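Local coordinates for designed helical repeat protein (Synthetic construct, PDB 5CWQ), which has no known natural function, being a computationally designed protein of repeated antiparallel helix pairs made to explore folds built from repeats, at residues A[22-27]-A[37-42]; A[153-158]-A[211-216]; A[164-169]-A[221-226]. One frame throughout, in Å; residues are numbered along the deposited sequence.

Contact 1 (A[22-27]-A[37-42]); sequences KRSEEA and AEALIE
OE2 of E42 lies at the edge of the R23 guanidinium, near the guanidinium plane, where NE and NH2 both face it. The main grip is the salt bridge from NH2 of R23 to OE2 of E42, 2.6 Å long, with the acceptor 26° out of the guanidinium plane and approached nearly along its C-O axis. NE of R23 adds a weak, bent hydrogen bond to the same oxygen. NE and NH2 thus converge on OE2 alone; the guanidinium and carboxylate planes are 52° apart, and the side chains cross at about a right angle. An alanine in place of E42 would probably leave the R23 guanidinium without this charged mate and set it free to turn. Helices 5-30 and 33-57 form a helical hairpin here, antiparallel at 166° with axes 8.5 Å apart. Next to the ion pair S24 and A39 hold the closest backbone approach, CA to CA 5.3 Å. In the conformer given, OG of S24 sits beside its own backbone N and lies against CB of A39, at a closeness that is doubtful. The hydroxyl is hydrogen-bonded to A20 O, one turn back, with E43 OE2 as a second polar partner. L40, next to A39, packs on E76 and V80 of helix 60-86.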
# COMPACT_ATOMS: atom_id res chain seq x y z
N LYS A 22 6.80 -2.51 19.05
CA LYS A 22 7.14 -1.87 20.31
C LYS A 22 7.04 -0.36 20.19
O LYS A 22 6.57 0.32 21.10
CB LYS A 22 8.54 -2.29 20.76
CG LYS A 22 8.57 -3.57 21.59
CD LYS A 22 9.69 -4.51 21.17
CE LYS A 22 11.06 -3.89 21.38
NZ LYS A 22 12.14 -4.82 20.96
N ARG A 23 7.48 0.17 19.05
CA ARG A 23 7.36 1.60 18.78
C ARG A 23 5.89 1.99 18.66
O ARG A 23 5.49 3.08 19.05
CB ARG A 23 8.12 1.98 17.50
CG ARG A 23 9.63 2.03 17.67
CD ARG A 23 10.31 2.66 16.46
NE ARG A 23 10.13 1.86 15.25
CZ ARG A 23 10.98 0.92 14.83
NH1 ARG A 23 12.08 0.64 15.51
NH2 ARG A 23 10.71 0.25 13.72
N SER A 24 5.09 1.08 18.12
CA SER A 24 3.65 1.30 18.01
C SER A 24 3.02 1.39 19.40
O SER A 24 2.15 2.23 19.64
CB SER A 24 2.98 0.18 17.21
OG SER A 24 3.39 0.21 15.85
N GLU A 25 3.45 0.52 20.30
CA GLU A 25 2.91 0.49 21.65
C GLU A 25 3.34 1.71 22.46
O GLU A 25 2.59 2.22 23.28
CB GLU A 25 3.33 -0.80 22.37
CG GLU A 25 2.74 -0.96 23.77
CD GLU A 25 1.22 -1.00 23.78
OE1 GLU A 25 0.63 -1.32 22.72
OE2 GLU A 25 0.63 -0.71 24.83
N GLU A 26 4.57 2.16 22.22
CA GLU A 26 5.09 3.35 22.90
C GLU A 26 4.31 4.59 22.50
O GLU A 26 3.97 5.43 23.34
CB GLU A 26 6.58 3.53 22.59
CG GLU A 26 7.49 2.54 23.29
CD GLU A 26 8.92 2.59 22.78
OE1 GLU A 26 9.21 3.41 21.88
OE2 GLU A 26 9.76 1.80 23.28
N ALA A 27 4.03 4.72 21.20
CA ALA A 27 3.29 5.86 20.69
C ALA A 27 1.82 5.77 21.08
O ALA A 27 1.17 6.79 21.34
CB ALA A 27 3.43 5.94 19.18
N ALA A 37 0.92 5.76 13.53
CA ALA A 37 0.64 5.52 12.12
C ALA A 37 1.92 5.20 11.34
O ALA A 37 1.93 4.31 10.49
CB ALA A 37 -0.06 6.73 11.51
N GLU A 38 2.99 5.93 11.64
CA GLU A 38 4.27 5.71 10.99
C GLU A 38 4.84 4.35 11.35
O GLU A 38 5.46 3.68 10.52
CB GLU A 38 5.26 6.82 11.37
CG GLU A 38 4.97 8.15 10.70
CD GLU A 38 5.81 9.29 11.25
OE1 GLU A 38 6.47 9.09 12.29
OE2 GLU A 38 5.79 10.38 10.65
N ALA A 39 4.62 3.93 12.59
CA ALA A 39 5.08 2.63 13.05
C ALA A 39 4.32 1.51 12.34
O ALA A 39 4.90 0.46 12.02
CB ALA A 39 4.92 2.51 14.56
N LEU A 40 3.04 1.73 12.09
CA LEU A 40 2.20 0.73 11.43
C LEU A 40 2.60 0.58 9.96
O LEU A 40 2.48 -0.50 9.39
CB LEU A 40 0.72 1.10 11.55
CG LEU A 40 0.12 0.99 12.96
CD1 LEU A 40 -1.31 1.52 12.98
CD2 LEU A 40 0.15 -0.45 13.46
N ILE A 41 3.06 1.67 9.35
CA ILE A 41 3.61 1.61 8.00
C ILE A 41 4.84 0.71 7.99
O ILE A 41 5.05 -0.07 7.06
CB ILE A 41 3.97 3.01 7.46
CG1 ILE A 41 2.71 3.84 7.25
CG2 ILE A 41 4.74 2.90 6.13
CD1 ILE A 41 2.98 5.30 6.95
N GLU A 42 5.66 0.84 9.02
CA GLU A 42 6.87 0.03 9.14
C GLU A 42 6.52 -1.44 9.35
O GLU A 42 7.17 -2.32 8.79
CB GLU A 42 7.75 0.54 10.28
CG GLU A 42 8.29 1.95 10.05
CD GLU A 42 8.92 2.55 11.29
OE1 GLU A 42 9.05 3.79 11.34
OE2 GLU A 42 9.28 1.79 12.21

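Contact 2 (A[153-158]-A[211-216]); sequences ALIAIA and EEAEQL
A213 sits against L154 and I155 at the tight part of the contact, where the CA atoms of I155 and A213 come within 4.3 Å. The methyl CB of A213 lies 3.8 Å from CB of L154 and 3.9 Å from CG1 of I155, and it also rests on the backbone of L154. One turn on, CB of A158 packs against CB of L216 at 3.6 Å and against the carbonyl O of A213. On the same packed side CG2 of I155 and CD1 of L216 touch at 4.0 Å, their side chains crossing obliquely, while L216 also lies on L159 and L162 of helix 147-171. The small alanines on each helix let the backbones draw close, with the segment axes 8.1 Å apart. Helices 147-171 and 204-230 run nearly parallel here, crossing at 18°; they are two helices of the designed helical repeat array, with helix 174-201 between them in the chain and its E190 touching L154. The flank at E212 is looser. In I155 chi1 (-66°) sets CG1 beside the backbone N, and the extended chi2 (168°) takes CD1 to E212; there it meets CB at 3.9 Å and OE1 at 3.7 Å, a methyl in van der Waals contact with a carboxylate oxygen. E212 is partly exposed and its OE1 is hydrogen-bonded to a glycerol, probably from the crystallisation liquor, so this edge faces the surroundings of the protein.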
# COMPACT_ATOMS: atom_id res chain seq x y z
N ALA A 153 -1.65 10.75 0.33
CA ALA A 153 -2.85 10.11 -0.20
C ALA A 153 -2.56 9.43 -1.53
O ALA A 153 -3.08 8.35 -1.80
CB ALA A 153 -3.98 11.13 -0.35
N LEU A 154 -1.71 10.04 -2.36
CA LEU A 154 -1.39 9.47 -3.67
C LEU A 154 -0.59 8.18 -3.52
O LEU A 154 -0.72 7.26 -4.34
CB LEU A 154 -0.62 10.48 -4.52
CG LEU A 154 -1.42 11.69 -5.03
CD1 LEU A 154 -0.51 12.66 -5.75
CD2 LEU A 154 -2.56 11.26 -5.94
N ILE A 155 0.25 8.11 -2.49
CA ILE A 155 1.00 6.90 -2.20
C ILE A 155 0.02 5.79 -1.82
O ILE A 155 0.14 4.66 -2.30
CB ILE A 155 2.02 7.13 -1.06
CG1 ILE A 155 3.10 8.11 -1.51
CG2 ILE A 155 2.67 5.81 -0.63
CD1 ILE A 155 3.99 8.63 -0.38
N ALA A 156 -0.94 6.11 -0.95
CA ALA A 156 -1.94 5.14 -0.54
C ALA A 156 -2.73 4.64 -1.74
O ALA A 156 -3.02 3.46 -1.86
CB ALA A 156 -2.87 5.75 0.51
N ILE A 157 -3.05 5.56 -2.65
CA ILE A 157 -3.77 5.22 -3.87
C ILE A 157 -2.94 4.28 -4.74
O ILE A 157 -3.44 3.27 -5.21
CB ILE A 157 -4.13 6.50 -4.67
CG1 ILE A 157 -5.24 7.26 -3.95
CG2 ILE A 157 -4.59 6.15 -6.09
CD1 ILE A 157 -5.48 8.66 -4.47
N ALA A 158 -1.67 4.62 -4.95
CA ALA A 158 -0.79 3.82 -5.80
C ALA A 158 -0.61 2.41 -5.24
O ALA A 158 -0.62 1.44 -6.00
CB ALA A 158 0.57 4.51 -5.96
N GLU A 211 7.29 11.13 -5.60
CA GLU A 211 8.08 10.19 -6.39
C GLU A 211 7.78 8.74 -6.00
O GLU A 211 7.79 7.86 -6.85
CB GLU A 211 9.58 10.49 -6.22
CG GLU A 211 10.01 11.69 -7.05
CD GLU A 211 11.40 12.19 -6.73
OE1 GLU A 211 11.95 11.81 -5.67
OE2 GLU A 211 11.94 12.98 -7.53
N GLU A 212 7.50 8.51 -4.72
CA GLU A 212 7.05 7.19 -4.28
C GLU A 212 5.79 6.79 -5.03
O GLU A 212 5.74 5.73 -5.65
CB GLU A 212 6.78 7.18 -2.77
CG GLU A 212 8.01 7.29 -1.90
CD GLU A 212 7.69 7.12 -0.42
OE1 GLU A 212 6.83 6.27 -0.09
OE2 GLU A 212 8.30 7.83 0.41
N ALA A 213 4.78 7.66 -4.98
CA ALA A 213 3.51 7.40 -5.63
C ALA A 213 3.69 7.18 -7.13
O ALA A 213 3.07 6.28 -7.71
CB ALA A 213 2.54 8.56 -5.38
N GLU A 214 4.53 7.99 -7.76
CA GLU A 214 4.75 7.89 -9.20
C GLU A 214 5.34 6.54 -9.59
O GLU A 214 4.87 5.89 -10.52
CB GLU A 214 5.66 9.02 -9.70
CG GLU A 214 5.80 9.06 -11.22
CD GLU A 214 6.74 10.15 -11.71
OE1 GLU A 214 7.39 10.80 -10.87
OE2 GLU A 214 6.83 10.34 -12.94
N GLN A 215 6.38 6.12 -8.87
CA GLN A 215 7.07 4.88 -9.19
C GLN A 215 6.25 3.65 -8.82
O GLN A 215 6.35 2.61 -9.47
CB GLN A 215 8.43 4.83 -8.49
CG GLN A 215 9.41 5.89 -8.98
CD GLN A 215 9.64 5.82 -10.48
OE1 GLN A 215 9.66 4.74 -11.07
NE2 GLN A 215 9.80 6.98 -11.10
N LEU A 216 5.45 3.76 -7.76
CA LEU A 216 4.53 2.70 -7.40
C LEU A 216 3.49 2.52 -8.51
O LEU A 216 3.14 1.40 -8.87
CB LEU A 216 3.84 3.01 -6.07
CG LEU A 216 4.73 2.91 -4.83
CD1 LEU A 216 4.11 3.66 -3.66
CD2 LEU A 216 4.99 1.45 -4.46

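Contact 3 (A[164-169]-A[221-226]); sequences LAEVAC and RRHVQE. With PO4 (phosphate ion), chain F.
The C-terminal ends of helices 147-171 and 204-230 run side by side here, 12° from parallel with segment axes 9.1 Å apart, and are stapled by the C169–C227 disulfide. H223 is the central side chain. Its ring carbon CD2 meets the carbonyl O of A165 at 3.5 Å, edge-on and in the ring plane. CG of H223 is anti to the backbone N (chi1 -168°), on the side of helix 147-171, and NE2 comes 3.7 Å from CB of C169. The SG of C169 stands 4.5 Å from the ring centroid in an oblique sulfur-aromatic contact. OE1 of E166 approaches NE2 of H223 obliquely at 3.5 Å, the carboxylate and ring planes 20° apart. In the ring plane a water lies 2.9 Å from NE2 of H223 and donates to the carbonyl O of E166. Beside the ring, CB of A165 packs against CG2 of V224 at 3.6 Å. A phosphate, probably from the crystallisation liquor, is hydrogen-bonded by NE2 of Q225 and to OH of Y181. The water links the imidazole to helix 147-171, whereas the E166 carboxylate is close but not hydrogen-bonded; its negative charge would probably favour the protonated form of the ring.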
# COMPACT_ATOMS: atom_id res chain seq x y z
N LEU A 164 -4.59 -4.09 -6.64
CA LEU A 164 -5.58 -4.46 -7.65
C LEU A 164 -4.90 -5.14 -8.84
O LEU A 164 -5.40 -6.14 -9.36
CB LEU A 164 -6.37 -3.24 -8.12
CG LEU A 164 -7.33 -2.62 -7.11
CD1 LEU A 164 -7.88 -1.31 -7.63
CD2 LEU A 164 -8.47 -3.58 -6.76
N ALA A 165 -3.78 -4.58 -9.27
CA ALA A 165 -2.99 -5.15 -10.35
C ALA A 165 -2.52 -6.55 -10.00
O ALA A 165 -2.54 -7.46 -10.84
CB ALA A 165 -1.80 -4.26 -10.67
N GLU A 166 -2.12 -6.73 -8.75
CA GLU A 166 -1.63 -8.01 -8.25
C GLU A 166 -2.70 -9.09 -8.40
O GLU A 166 -2.44 -10.14 -8.99
CB GLU A 166 -1.22 -7.87 -6.78
CG GLU A 166 -0.63 -9.12 -6.14
CD GLU A 166 0.81 -9.37 -6.55
OE1 GLU A 166 1.36 -8.58 -7.34
OE2 GLU A 166 1.39 -10.36 -6.05
N VAL A 167 -3.89 -8.82 -7.88
CA VAL A 167 -4.98 -9.78 -7.92
C VAL A 167 -5.45 -10.02 -9.35
O VAL A 167 -5.64 -11.16 -9.75
CB VAL A 167 -6.17 -9.31 -7.07
CG1 VAL A 167 -7.34 -10.28 -7.19
CG2 VAL A 167 -5.76 -9.15 -5.62
N ALA A 168 -5.62 -8.94 -10.11
CA ALA A 168 -6.12 -9.03 -11.47
C ALA A 168 -5.24 -9.94 -12.32
O ALA A 168 -5.72 -10.67 -13.18
CB ALA A 168 -6.21 -7.65 -12.10
N CYS A 169 -3.94 -9.90 -12.04
CA CYS A 169 -2.97 -10.69 -12.79
C CYS A 169 -3.03 -12.17 -12.41
O CYS A 169 -3.06 -13.03 -13.29
CB CYS A 169 -1.56 -10.15 -12.56
SG CYS A 169 -0.26 -11.13 -13.35
N ARG A 221 1.42 -0.40 -13.49
CA ARG A 221 1.17 -0.42 -14.92
C ARG A 221 2.00 -1.50 -15.60
O ARG A 221 1.48 -2.28 -16.40
CB ARG A 221 1.47 0.94 -15.54
CG ARG A 221 1.19 1.01 -17.03
CD ARG A 221 1.31 2.42 -17.58
NE ARG A 221 2.64 2.98 -17.36
CZ ARG A 221 3.14 4.02 -18.02
NH1 ARG A 221 2.42 4.62 -18.97
NH2 ARG A 221 4.36 4.47 -17.74
N ARG A 222 3.28 -1.56 -15.27
CA ARG A 222 4.16 -2.58 -15.82
C ARG A 222 3.66 -3.99 -15.49
O ARG A 222 3.71 -4.88 -16.33
CB ARG A 222 5.59 -2.41 -15.31
CG ARG A 222 6.35 -1.27 -15.98
CD ARG A 222 7.84 -1.34 -15.67
NE ARG A 222 8.11 -1.31 -14.23
CZ ARG A 222 8.27 -0.20 -13.51
NH1 ARG A 222 8.19 1.00 -14.09
NH2 ARG A 222 8.52 -0.28 -12.21
N HIS A 223 3.18 -4.17 -14.27
CA HIS A 223 2.71 -5.47 -13.81
C HIS A 223 1.55 -5.95 -14.66
O HIS A 223 1.53 -7.09 -15.13
CB HIS A 223 2.31 -5.42 -12.34
CG HIS A 223 2.09 -6.76 -11.72
ND1 HIS A 223 3.13 -7.60 -11.38
CD2 HIS A 223 0.95 -7.42 -11.38
CE1 HIS A 223 2.64 -8.71 -10.86
NE2 HIS A 223 1.33 -8.63 -10.85
N VAL A 224 0.57 -5.07 -14.86
CA VAL A 224 -0.59 -5.38 -15.69
C VAL A 224 -0.20 -5.66 -17.13
O VAL A 224 -0.67 -6.63 -17.74
CB VAL A 224 -1.61 -4.23 -15.67
CG1 VAL A 224 -2.73 -4.48 -16.67
CG2 VAL A 224 -2.18 -4.06 -14.27
N GLN A 225 0.65 -4.81 -17.69
CA GLN A 225 1.02 -4.89 -19.10
C GLN A 225 1.88 -6.11 -19.41
O GLN A 225 1.85 -6.62 -20.53
CB GLN A 225 1.76 -3.62 -19.52
CG GLN A 225 0.89 -2.37 -19.54
CD GLN A 225 -0.19 -2.43 -20.60
OE1 GLN A 225 -1.28 -2.95 -20.35
NE2 GLN A 225 0.09 -1.89 -21.78
N GLU A 226 2.65 -6.57 -18.43
CA GLU A 226 3.61 -7.65 -18.64
C GLU A 226 3.12 -8.97 -18.03
O GLU A 226 3.77 -10.01 -18.19
CB GLU A 226 4.96 -7.27 -18.04
CG GLU A 226 5.58 -6.02 -18.66
CD GLU A 226 6.79 -5.53 -17.91
OE1 GLU A 226 7.12 -6.11 -16.85
OE2 GLU A 226 7.42 -4.55 -18.37
P PO4 F . 2.27 1.44 -21.55
O1 PO4 F . 3.61 2.10 -21.78
O2 PO4 F . 2.04 0.39 -22.61
O3 PO4 F . 1.18 2.48 -21.62
O4 PO4 F . 2.27 0.79 -20.19
O HOH W 1 -0.02 -10.73 -9.47

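The three contacts sample one stack of helix pairs, and none touches another. Contact 1 comes first along the chain and joins consecutive helices 5-30 and 33-57, so its partners are ten residues apart. Contacts 2 and 3 each join helices 147-171 and 204-230, more than fifty residues apart in sequence; their segments alternate along the chain, as expected for two parallel helices touching at two levels. Their centres are 16 Å apart, with nearest atoms about 5 Å apart. Contact 1 is 21 Å from contact 2 and 30 Å from contact 3, centre to centre, and lies across the chain's centre from contact 3. Together they pair hairpin closure with packing between pairs.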